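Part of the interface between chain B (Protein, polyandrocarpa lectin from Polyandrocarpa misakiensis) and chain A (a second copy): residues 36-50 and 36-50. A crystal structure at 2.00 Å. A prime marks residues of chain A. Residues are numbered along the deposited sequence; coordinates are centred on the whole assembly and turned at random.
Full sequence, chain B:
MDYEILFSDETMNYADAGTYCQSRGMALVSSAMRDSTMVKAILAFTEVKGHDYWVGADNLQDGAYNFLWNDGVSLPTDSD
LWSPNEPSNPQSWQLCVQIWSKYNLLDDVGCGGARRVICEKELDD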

ATOM      1  N   SER B  36      -7.835 -13.299   3.393  1.00 20.44           N
ATOM      2  CA  SER B  36      -8.025 -12.766   4.738  1.00 21.56           C
ATOM      3  C   SER B  36      -6.862 -11.975   5.298  1.00 21.14           C
ATOM      4  O   SER B  36      -7.151 -10.958   5.957  1.00 21.69           O
ATOM      5  CB  SER B  36      -8.456 -13.883   5.703  1.00 22.65           C
ATOM      6  OG  SER B  36      -7.403 -14.823   5.826  1.00 24.40           O
ATOM      7  N   THR B  37      -5.606 -12.337   5.078  1.00 20.94           N
ATOM      8  CA  THR B  37      -4.505 -11.543   5.622  1.00 21.61           C
ATOM      9  C   THR B  37      -4.329 -10.250   4.835  1.00 20.28           C
ATOM     10  O   THR B  37      -4.208  -9.180   5.431  1.00 20.62           O
ATOM     11  CB  THR B  37      -3.141 -12.256   5.634  1.00 23.24           C
ATOM     12  OG1 THR B  37      -3.160 -13.336   6.574  1.00 25.30           O
ATOM     13  CG2 THR B  37      -2.028 -11.300   6.071  1.00 24.16           C
ATOM     14  N   MET B  38      -4.276 -10.362   3.508  1.00 19.05           N
ATOM     15  CA  MET B  38      -4.075  -9.177   2.691  1.00 18.40           C
ATOM     16  C   MET B  38      -5.182  -8.134   2.841  1.00 16.50           C
ATOM     17  O   MET B  38      -4.861  -6.947   2.863  1.00 15.58           O
ATOM     18  CB  MET B  38      -3.981  -9.492   1.200  1.00 19.37           C
ATOM     19  CG  MET B  38      -2.618  -9.880   0.695  1.00 21.97           C
ATOM     20  SD  MET B  38      -1.298  -8.706   0.894  1.00 23.45           S
ATOM     21  CE  MET B  38      -2.085  -7.109   0.928  1.00 21.56           C
ATOM     22  N   VAL B  39      -6.435  -8.580   2.822  1.00 14.25           N
ATOM     23  CA  VAL B  39      -7.534  -7.611   2.890  1.00 13.20           C
ATOM     24  C   VAL B  39      -7.445  -6.823   4.192  1.00 13.40           C
ATOM     25  O   VAL B  39      -7.733  -5.626   4.242  1.00 13.57           O
ATOM     26  CB  VAL B  39      -8.910  -8.253   2.686  1.00 12.84           C
ATOM     27  CG1 VAL B  39      -9.339  -9.101   3.877  1.00 12.46           C
ATOM     28  CG2 VAL B  39      -9.967  -7.193   2.387  1.00 11.58           C
ATOM     29  N   LYS B  40      -6.999  -7.490   5.252  1.00 12.84           N
ATOM     30  CA  LYS B  40      -6.851  -6.831   6.551  1.00 13.88           C
ATOM     31  C   LYS B  40      -5.801  -5.723   6.465  1.00 13.29           C
ATOM     32  O   LYS B  40      -6.037  -4.638   6.992  1.00 12.11           O
ATOM     33  CB  LYS B  40      -6.520  -7.876   7.602  1.00 14.59           C
ATOM     34  CG  LYS B  40      -6.479  -7.423   9.047  1.00 17.17           C
ATOM     35  CD  LYS B  40      -6.386  -8.675   9.933  1.00 19.05           C
ATOM     36  CE  LYS B  40      -5.784  -8.323  11.283  1.00 21.16           C
ATOM     37  NZ  LYS B  40      -6.734  -7.515  12.099  1.00 22.29           N
ATOM     38  N   ALA B  41      -4.689  -5.961   5.781  1.00 13.28           N
ATOM     39  CA  ALA B  41      -3.649  -4.951   5.622  1.00 14.13           C
ATOM     40  C   ALA B  41      -4.116  -3.802   4.728  1.00 14.15           C
ATOM     41  O   ALA B  41      -3.867  -2.632   5.024  1.00 14.14           O
ATOM     42  CB  ALA B  41      -2.377  -5.573   5.058  1.00 14.18           C
ATOM     43  N   ILE B  42      -4.795  -4.143   3.638  1.00 13.61           N
ATOM     44  CA  ILE B  42      -5.331  -3.138   2.727  1.00 13.97           C
ATOM     45  C   ILE B  42      -6.287  -2.212   3.473  1.00 13.98           C
ATOM     46  O   ILE B  42      -6.130  -1.000   3.390  1.00 14.43           O
ATOM     47  CB  ILE B  42      -6.055  -3.780   1.523  1.00 13.73           C
ATOM     48  CG1 ILE B  42      -5.037  -4.554   0.683  1.00 12.80           C
ATOM     49  CG2 ILE B  42      -6.779  -2.726   0.685  1.00 13.80           C
ATOM     50  CD1 ILE B  42      -5.642  -5.431  -0.393  1.00 13.03           C
ATOM     51  N   LEU B  43      -7.246  -2.777   4.199  1.00 13.53           N
ATOM     52  CA  LEU B  43      -8.213  -1.962   4.925  1.00 13.15           C
ATOM     53  C   LEU B  43      -7.554  -1.168   6.043  1.00 13.76           C
ATOM     54  O   LEU B  43      -8.039  -0.086   6.375  1.00 13.76           O
ATOM     55  CB  LEU B  43      -9.380  -2.825   5.429  1.00 12.44           C
ATOM     56  CG  LEU B  43     -10.277  -3.432   4.338  1.00 12.23           C
ATOM     57  CD1 LEU B  43     -11.297  -4.389   4.943  1.00 11.86           C
ATOM     58  CD2 LEU B  43     -10.971  -2.337   3.532  1.00 11.34           C
ATOM     59  N   ALA B  44      -6.449  -1.665   6.601  1.00 13.75           N
ATOM     60  CA  ALA B  44      -5.768  -0.913   7.665  1.00 13.62           C
ATOM     61  C   ALA B  44      -5.176   0.373   7.088  1.00 13.75           C
ATOM     62  O   ALA B  44      -5.216   1.425   7.730  1.00 13.67           O
ATOM     63  CB  ALA B  44      -4.721  -1.775   8.341  1.00 13.66           C
ATOM     64  N   PHE B  45      -4.672   0.291   5.865  1.00 12.93           N
ATOM     65  CA  PHE B  45      -4.130   1.464   5.183  1.00 12.93           C
ATOM     66  C   PHE B  45      -5.237   2.472   4.857  1.00 12.93           C
ATOM     67  O   PHE B  45      -5.116   3.659   5.166  1.00 11.69           O
ATOM     68  CB  PHE B  45      -3.437   0.996   3.907  1.00 12.16           C
ATOM     69  CG  PHE B  45      -2.750   2.071   3.119  1.00 12.62           C
ATOM     70  CD1 PHE B  45      -3.453   2.858   2.226  1.00 12.70           C
ATOM     71  CD2 PHE B  45      -1.385   2.274   3.259  1.00 12.52           C
ATOM     72  CE1 PHE B  45      -2.817   3.835   1.480  1.00 13.33           C
ATOM     73  CE2 PHE B  45      -0.747   3.254   2.519  1.00 12.63           C
ATOM     74  CZ  PHE B  45      -1.459   4.028   1.633  1.00 13.06           C
ATOM     75  N   THR B  46      -6.298   2.001   4.196  1.00 12.27           N
ATOM     76  CA  THR B  46      -7.395   2.889   3.815  1.00 11.96           C
ATOM     77  C   THR B  46      -8.104   3.474   5.024  1.00 12.96           C
ATOM     78  O   THR B  46      -8.661   4.577   4.947  1.00 12.72           O
ATOM     79  CB  THR B  46      -8.393   2.196   2.870  1.00 12.28           C
ATOM     80  OG1 THR B  46      -8.997   1.074   3.526  1.00 11.21           O
ATOM     81  CG2 THR B  46      -7.679   1.696   1.615  1.00 11.23           C
ATOM     82  N   GLU B  47      -8.094   2.765   6.144  1.00 14.00           N
ATOM     83  CA  GLU B  47      -8.702   3.260   7.383  1.00 15.15           C
ATOM     84  C   GLU B  47      -8.025   4.556   7.815  1.00 15.43           C
ATOM     85  O   GLU B  47      -8.675   5.520   8.227  1.00 15.18           O
ATOM     86  CB  GLU B  47      -8.558   2.219   8.489  1.00 15.73           C
ATOM     87  CG  GLU B  47      -9.340   2.470   9.764  1.00 17.63           C
ATOM     88  CD  GLU B  47      -8.647   3.361  10.768  1.00 18.55           C
ATOM     89  OE1 GLU B  47      -7.398   3.366  10.837  1.00 18.99           O
ATOM     90  OE2 GLU B  47      -9.347   4.084  11.510  1.00 19.51           O
ATOM     91  N   VAL B  48      -6.689   4.551   7.757  1.00 15.01           N
ATOM     92  CA  VAL B  48      -5.938   5.757   8.125  1.00 15.28           C
ATOM     93  C   VAL B  48      -6.239   6.872   7.126  1.00 16.11           C
ATOM     94  O   VAL B  48      -6.469   8.011   7.526  1.00 15.40           O
ATOM     95  CB  VAL B  48      -4.430   5.496   8.200  1.00 14.84           C
ATOM     96  CG1 VAL B  48      -3.636   6.777   8.417  1.00 14.66           C
ATOM     97  CG2 VAL B  48      -4.111   4.511   9.323  1.00 14.36           C
ATOM     98  N   LYS B  49      -6.215   6.543   5.839  1.00 16.11           N
ATOM     99  CA  LYS B  49      -6.451   7.559   4.812  1.00 17.73           C
ATOM    100  C   LYS B  49      -7.841   8.160   4.910  1.00 18.00           C
ATOM    101  O   LYS B  49      -8.020   9.353   4.664  1.00 17.89           O
ATOM    102  CB  LYS B  49      -6.171   6.969   3.426  1.00 17.72           C
ATOM    103  CG  LYS B  49      -4.695   6.574   3.290  1.00 18.59           C
ATOM    104  CD  LYS B  49      -3.812   7.814   3.135  1.00 19.21           C
ATOM    105  CE  LYS B  49      -3.959   8.407   1.747  1.00 19.63           C
ATOM    106  NZ  LYS B  49      -3.095   9.598   1.512  1.00 19.48           N
ATOM    107  N   GLY B  50      -8.828   7.346   5.260  1.00 17.71           N
ATOM    108  CA  GLY B  50     -10.198   7.813   5.410  1.00 17.65           C
ATOM    109  C   GLY B  50     -10.792   8.344   4.110  1.00 17.72           C
ATOM    110  O   GLY B  50     -11.619   9.254   4.140  1.00 17.58           O
TER
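Chain A, residues 36-50: STMVKAILAFTEVKG

The contact is a close, nearly antiparallel packing of two identical helices, apolar in character and built by knobs from each helix entering holes in the other, with no hydrogen bond crossing between the two stretches. Chain A repeats the backbone conformation of chain B: a helix whose last residue is Lys49′; Gly50′, the first residue beyond it, has positive phi (62°), which by itself favours glycine. Its N-to-C direction makes an angle of 160° with that of the chain B helix, and the axes approach to 7.5 Å. Small residues suit so short a separation: alanine stands on at least one side of each of the nearest CA pairs. The register is centred on Ala44 and Ala44′, whose CA atoms lie 5.4 Å apart, and on its flanks Ala41 faces Phe45′ and Phe45 faces Ala41′, each pair with CA atoms 4.6 Å apart.

At the centre, Ala44 CB and Ala44′ CB are 4.0 Å apart, and Ala44′ CB also comes within 3.5 Å of Ala44 O. A methyl group fills this space while letting one backbone lie against the other. Ala41 serves a similar purpose beneath the Phe45′ ring. Its CB lies over one face, 3.8 Å from the ring centroid and 13° off the normal, a CH-pi contact; Ala41′ CB repeats it on Phe45 at 3.9 Å. The flat ring can thus lie close to the neighbouring helix, and Phe45′ CD2 reaches 3.3 Å from Ala41 O.

With chi1 near 180° (t), Phe45′ fits as a knob among Met38, Ala41, Ile42 and Phe45. Met38 supplies a long, flexible apolar wall, its CE 3.7 Å from Phe45′ CZ; in the reciprocal hole Met38′ CE is 3.4 Å from Phe45 CZ. The edge of each ring meets the CB of the other phenylalanine, with Phe45 CB 4.3 Å from Phe45′ CD2.

Val48′, also t, is the second knob, seated among Thr37, Lys40, Ala41 and Ala44. Its compact branched side chain places CG1 3.5 Å from Ala41 N and CG2 3.8 Å from Ala44 CB. Val48 occupies the equivalent hole, its CG1 3.5 Å from Ala41′ N.

Lysine can serve in such a contact because its aliphatic stem packs against apolar neighbours while its amine reaches for a polar partner. Lys49′ CE lies 3.4 Å from Met38 SD, while its NZ is hydrogen-bonded elsewhere in the structure. Val39′, Leu43′ and Thr46′ point away from chain B, leaving one side of the helix to make the contact.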

ATOM      1  N   SER A  36       3.068  12.825   8.255  1.00 24.42           N
ATOM      2  CA  SER A  36       2.234  12.365   9.351  1.00 25.88           C
ATOM      3  C   SER A  36       1.088  11.448   8.961  1.00 25.55           C
ATOM      4  O   SER A  36       0.858  10.458   9.668  1.00 26.19           O
ATOM      5  CB  SER A  36       1.685  13.560  10.150  1.00 26.75           C
ATOM      6  OG  SER A  36       0.863  14.363   9.323  1.00 28.35           O
ATOM      7  N   THR A  37       0.353  11.749   7.898  1.00 24.93           N
ATOM      8  CA  THR A  37      -0.751  10.871   7.510  1.00 24.59           C
ATOM      9  C   THR A  37      -0.232   9.587   6.872  1.00 23.50           C
ATOM     10  O   THR A  37      -0.634   8.491   7.264  1.00 23.12           O
ATOM     11  CB  THR A  37      -1.740  11.566   6.551  1.00 25.04           C
ATOM     12  OG1 THR A  37      -2.452  12.581   7.272  1.00 26.25           O
ATOM     13  CG2 THR A  37      -2.766  10.585   5.998  1.00 25.70           C
ATOM     14  N   MET A  38       0.608   9.733   5.850  1.00 22.98           N
ATOM     15  CA  MET A  38       1.113   8.582   5.128  1.00 22.02           C
ATOM     16  C   MET A  38       1.908   7.583   5.947  1.00 20.51           C
ATOM     17  O   MET A  38       1.755   6.376   5.715  1.00 18.95           O
ATOM     18  CB  MET A  38       1.926   9.005   3.885  1.00 23.69           C
ATOM     19  CG  MET A  38       0.994   9.246   2.704  1.00 26.46           C
ATOM     20  SD  MET A  38       0.442   7.817   1.788  1.00 29.05           S
ATOM     21  CE  MET A  38       0.676   6.414   2.836  1.00 25.52           C
ATOM     22  N   VAL A  39       2.753   8.064   6.861  1.00 18.55           N
ATOM     23  CA  VAL A  39       3.558   7.126   7.650  1.00 17.19           C
ATOM     24  C   VAL A  39       2.653   6.253   8.505  1.00 17.23           C
ATOM     25  O   VAL A  39       2.870   5.045   8.682  1.00 16.11           O
ATOM     26  CB  VAL A  39       4.633   7.855   8.467  1.00 17.20           C
ATOM     27  CG1 VAL A  39       4.056   8.671   9.613  1.00 16.95           C
ATOM     28  CG2 VAL A  39       5.668   6.868   9.001  1.00 16.93           C
ATOM     29  N   LYS A  40       1.570   6.864   9.006  1.00 16.83           N
ATOM     30  CA  LYS A  40       0.641   6.078   9.812  1.00 17.37           C
ATOM     31  C   LYS A  40      -0.110   5.089   8.928  1.00 15.39           C
ATOM     32  O   LYS A  40      -0.325   3.969   9.406  1.00 14.96           O
ATOM     33  CB  LYS A  40      -0.308   6.916  10.656  1.00 19.49           C
ATOM     34  CG  LYS A  40       0.356   7.893  11.591  1.00 22.17           C
ATOM     35  CD  LYS A  40       1.536   7.401  12.398  1.00 23.83           C
ATOM     36  CE  LYS A  40       1.160   6.555  13.596  1.00 25.08           C
ATOM     37  NZ  LYS A  40       1.645   5.152  13.491  1.00 24.85           N
ATOM     38  N   ALA A  41      -0.473   5.478   7.707  1.00 13.69           N
ATOM     39  CA  ALA A  41      -1.165   4.535   6.829  1.00 14.17           C
ATOM     40  C   ALA A  41      -0.215   3.387   6.474  1.00 14.30           C
ATOM     41  O   ALA A  41      -0.580   2.208   6.491  1.00 14.34           O
ATOM     42  CB  ALA A  41      -1.633   5.197   5.544  1.00 13.94           C
ATOM     43  N   ILE A  42       1.012   3.762   6.138  1.00 13.82           N
ATOM     44  CA  ILE A  42       2.052   2.801   5.784  1.00 14.09           C
ATOM     45  C   ILE A  42       2.279   1.846   6.950  1.00 14.23           C
ATOM     46  O   ILE A  42       2.283   0.627   6.749  1.00 14.68           O
ATOM     47  CB  ILE A  42       3.362   3.496   5.359  1.00 14.44           C
ATOM     48  CG1 ILE A  42       3.229   4.110   3.954  1.00 14.29           C
ATOM     49  CG2 ILE A  42       4.547   2.539   5.377  1.00 14.40           C
ATOM     50  CD1 ILE A  42       4.321   5.100   3.598  1.00 15.22           C
ATOM     51  N   LEU A  43       2.441   2.378   8.158  1.00 13.67           N
ATOM     52  CA  LEU A  43       2.676   1.540   9.326  1.00 13.32           C
ATOM     53  C   LEU A  43       1.449   0.723   9.700  1.00 13.86           C
ATOM     54  O   LEU A  43       1.615  -0.363  10.261  1.00 13.94           O
ATOM     55  CB  LEU A  43       3.197   2.345  10.518  1.00 13.37           C
ATOM     56  CG  LEU A  43       4.647   2.839  10.415  1.00 13.25           C
ATOM     57  CD1 LEU A  43       5.015   3.684  11.629  1.00 13.40           C
ATOM     58  CD2 LEU A  43       5.611   1.665  10.275  1.00 12.83           C
ATOM     59  N   ALA A  44       0.245   1.187   9.375  1.00 13.73           N
ATOM     60  CA  ALA A  44      -0.952   0.402   9.670  1.00 13.66           C
ATOM     61  C   ALA A  44      -0.953  -0.866   8.814  1.00 13.73           C
ATOM     62  O   ALA A  44      -1.354  -1.941   9.256  1.00 13.58           O
ATOM     63  CB  ALA A  44      -2.221   1.200   9.436  1.00 13.26           C
ATOM     64  N   PHE A  45      -0.465  -0.747   7.581  1.00 13.09           N
ATOM     65  CA  PHE A  45      -0.395  -1.884   6.670  1.00 12.72           C
ATOM     66  C   PHE A  45       0.655  -2.886   7.154  1.00 12.95           C
ATOM     67  O   PHE A  45       0.408  -4.090   7.239  1.00 11.78           O
ATOM     68  CB  PHE A  45      -0.057  -1.422   5.255  1.00 12.11           C
ATOM     69  CG  PHE A  45      -0.038  -2.436   4.151  1.00 11.59           C
ATOM     70  CD1 PHE A  45       1.043  -3.290   3.974  1.00 11.63           C
ATOM     71  CD2 PHE A  45      -1.093  -2.536   3.265  1.00 11.38           C
ATOM     72  CE1 PHE A  45       1.060  -4.215   2.943  1.00 11.80           C
ATOM     73  CE2 PHE A  45      -1.086  -3.453   2.228  1.00 11.52           C
ATOM     74  CZ  PHE A  45      -0.004  -4.297   2.065  1.00 11.65           C
ATOM     75  N   THR A  46       1.863  -2.388   7.429  1.00 12.24           N
ATOM     76  CA  THR A  46       2.940  -3.274   7.863  1.00 11.91           C
ATOM     77  C   THR A  46       2.640  -3.909   9.212  1.00 13.04           C
ATOM     78  O   THR A  46       3.086  -5.031   9.465  1.00 12.71           O
ATOM     79  CB  THR A  46       4.311  -2.577   7.877  1.00 11.09           C
ATOM     80  OG1 THR A  46       4.286  -1.545   8.866  1.00 10.66           O
ATOM     81  CG2 THR A  46       4.602  -1.979   6.506  1.00 10.22           C
ATOM     82  N   GLU A  47       1.877  -3.238  10.068  1.00 14.11           N
ATOM     83  CA  GLU A  47       1.508  -3.816  11.352  1.00 15.24           C
ATOM     84  C   GLU A  47       0.729  -5.115  11.131  1.00 15.57           C
ATOM     85  O   GLU A  47       0.916  -6.098  11.849  1.00 14.98           O
ATOM     86  CB  GLU A  47       0.645  -2.871  12.186  1.00 16.80           C
ATOM     87  CG  GLU A  47       0.358  -3.339  13.602  1.00 19.38           C
ATOM     88  CD  GLU A  47      -0.765  -4.341  13.731  1.00 21.62           C
ATOM     89  OE1 GLU A  47      -1.685  -4.386  12.880  1.00 22.40           O
ATOM     90  OE2 GLU A  47      -0.757  -5.138  14.694  1.00 22.86           O
ATOM     91  N   VAL A  48      -0.211  -5.081  10.182  1.00 15.03           N
ATOM     92  CA  VAL A  48      -1.024  -6.261   9.915  1.00 15.35           C
ATOM     93  C   VAL A  48      -0.126  -7.378   9.381  1.00 16.13           C
ATOM     94  O   VAL A  48      -0.211  -8.531   9.798  1.00 15.29           O
ATOM     95  CB  VAL A  48      -2.140  -5.998   8.886  1.00 15.42           C
ATOM     96  CG1 VAL A  48      -2.854  -7.284   8.495  1.00 15.03           C
ATOM     97  CG2 VAL A  48      -3.153  -5.004   9.444  1.00 14.92           C
ATOM     98  N   LYS A  49       0.724  -7.009   8.430  1.00 16.13           N
ATOM     99  CA  LYS A  49       1.617  -7.978   7.811  1.00 17.74           C
ATOM    100  C   LYS A  49       2.585  -8.584   8.817  1.00 18.22           C
ATOM    101  O   LYS A  49       2.916  -9.766   8.684  1.00 17.90           O
ATOM    102  CB  LYS A  49       2.354  -7.340   6.629  1.00 18.25           C
ATOM    103  CG  LYS A  49       1.497  -7.359   5.356  1.00 19.50           C
ATOM    104  CD  LYS A  49       1.888  -8.598   4.550  1.00 20.73           C
ATOM    105  CE  LYS A  49       0.846  -8.929   3.497  1.00 20.85           C
ATOM    106  NZ  LYS A  49       1.257 -10.127   2.711  1.00 19.98           N
ATOM    107  N   GLY A  50       3.022  -7.789   9.789  1.00 17.84           N
ATOM    108  CA  GLY A  50       3.930  -8.260  10.815  1.00 17.73           C
ATOM    109  C   GLY A  50       5.265  -8.733  10.268  1.00 17.80           C
ATOM    110  O   GLY A  50       5.870  -9.633  10.855  1.00 17.97           O
TER